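Local coordinates for structural protein VP1 (Trichodysplasia spinulosa-associated polyomavirus, PDB 4U60) that forms the outer capsid as jelly-roll pentamers and engages sialylated glycolipids such as GM1 through their oligosaccharide, at the interface of chains A and B. Residues are numbered along the deposited sequence; one frame, centred on the assembly and turned at random. Chains: chain A/B, Structural protein VP1.

The interface of chains A and B. Residues chain A 101, 104, 263, 265; chain B 145-147.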
# COMPACT_ATOMS: atom_id res chain seq x y z
N GLY A 101 18.23 13.30 -6.49
CA GLY A 101 18.80 12.36 -7.42
C GLY A 101 18.08 11.03 -7.55
O GLY A 101 18.65 10.05 -7.99
N SER A 104 18.43 9.29 -10.83
CA SER A 104 19.68 8.56 -11.13
C SER A 104 19.53 7.05 -11.05
O SER A 104 20.37 6.32 -11.56
CB SER A 104 20.84 9.04 -10.22
OG SER A 104 20.69 8.55 -8.89
N ARG A 263 24.16 1.89 -1.96
CA ARG A 263 24.04 3.16 -2.64
C ARG A 263 23.19 4.09 -1.81
O ARG A 263 22.09 3.70 -1.39
CB ARG A 263 23.40 2.97 -4.02
CG ARG A 263 23.10 4.26 -4.78
CD ARG A 263 24.31 5.17 -4.92
NE ARG A 263 24.13 6.22 -5.93
CZ ARG A 263 24.90 7.30 -6.07
NH1 ARG A 263 25.90 7.54 -5.21
NH2 ARG A 263 24.69 8.13 -7.07
N LEU A 265 21.73 8.42 -1.38
CA LEU A 265 21.45 9.67 -2.08
C LEU A 265 21.47 10.84 -1.09
O LEU A 265 21.24 10.65 0.10
CB LEU A 265 20.08 9.62 -2.80
CG LEU A 265 19.98 8.65 -3.97
CD1 LEU A 265 18.56 8.68 -4.54
CD2 LEU A 265 20.98 8.99 -5.05
N LEU B 145 23.22 14.65 -11.10
CA LEU B 145 23.61 13.60 -10.15
C LEU B 145 23.51 12.27 -10.87
O LEU B 145 22.50 11.96 -11.44
CB LEU B 145 22.76 13.61 -8.87
CG LEU B 145 23.25 12.66 -7.75
CD1 LEU B 145 22.84 13.18 -6.37
CD2 LEU B 145 22.81 11.21 -7.89
N THR B 146 24.58 11.49 -10.81
CA THR B 146 24.66 10.26 -11.58
C THR B 146 25.15 9.09 -10.73
O THR B 146 25.88 9.27 -9.74
CB THR B 146 25.60 10.43 -12.80
OG1 THR B 146 25.74 9.18 -13.50
CG2 THR B 146 26.97 10.92 -12.40
N GLY B 147 24.74 7.89 -11.11
CA GLY B 147 25.29 6.69 -10.52
C GLY B 147 26.71 6.32 -10.92
O GLY B 147 27.35 5.48 -10.31
O HOH W 1 22.64 7.24 -12.99
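B:Leu145 reaches across to chain A with one branch of its side chain: the methyl CD2 lies 3.5 Å from the hydroxyl OG of A:Ser104 and is also met by that residue's CB. The same methyl touches A:Leu265 through CD2, a branch-to-branch contact at 4.0 Å, with the two leucine side chains slanting past one another. On a further side stands A:Arg263, whose guanidinium nitrogen NH2 comes within 3.7 Å of B:Leu145 CD2; here the side chains run alongside each other in opposite directions. The CA of A:Gly101 makes a looser contact with the same CD2, at 4.2 Å. One leucine methyl is thus received by a small pocket of mixed character, made of a serine, a leucine, a glycine and the end of an arginine. In B:Leu145, CG is anti to the backbone N (chi1 -171°), which extends the side chain away from its own extended loop backbone toward chain A.

The arginine also passes close to the backbone of chain B. Its NH2 is 3.1 Å from the carbonyl O of B:Thr146, but its hydrogens are not aimed at that oxygen, so the approach is polar without being a hydrogen bond. The CA of B:Gly147 packs near the same nitrogen. A bend at chi2 (54°) in an otherwise extended chain brings the guanidinium group to this place.

A water links the two backbones, accepting from B:Gly147 N at 2.9 Å and reaching the carbonyl O of A:Ser104. Neighbouring VP1 subunits of the pentamer meet here, and this patch is one part of their interface.

Further back, the short 3-10 helix 102-105 carries A:Ser104, and the hydroxyl's rotation is fixed within chain A: OG donates to the carbonyl O of A:Gly101 at 2.7 Å, lying in the carbonyl plane with a C=O...OG angle of 158°.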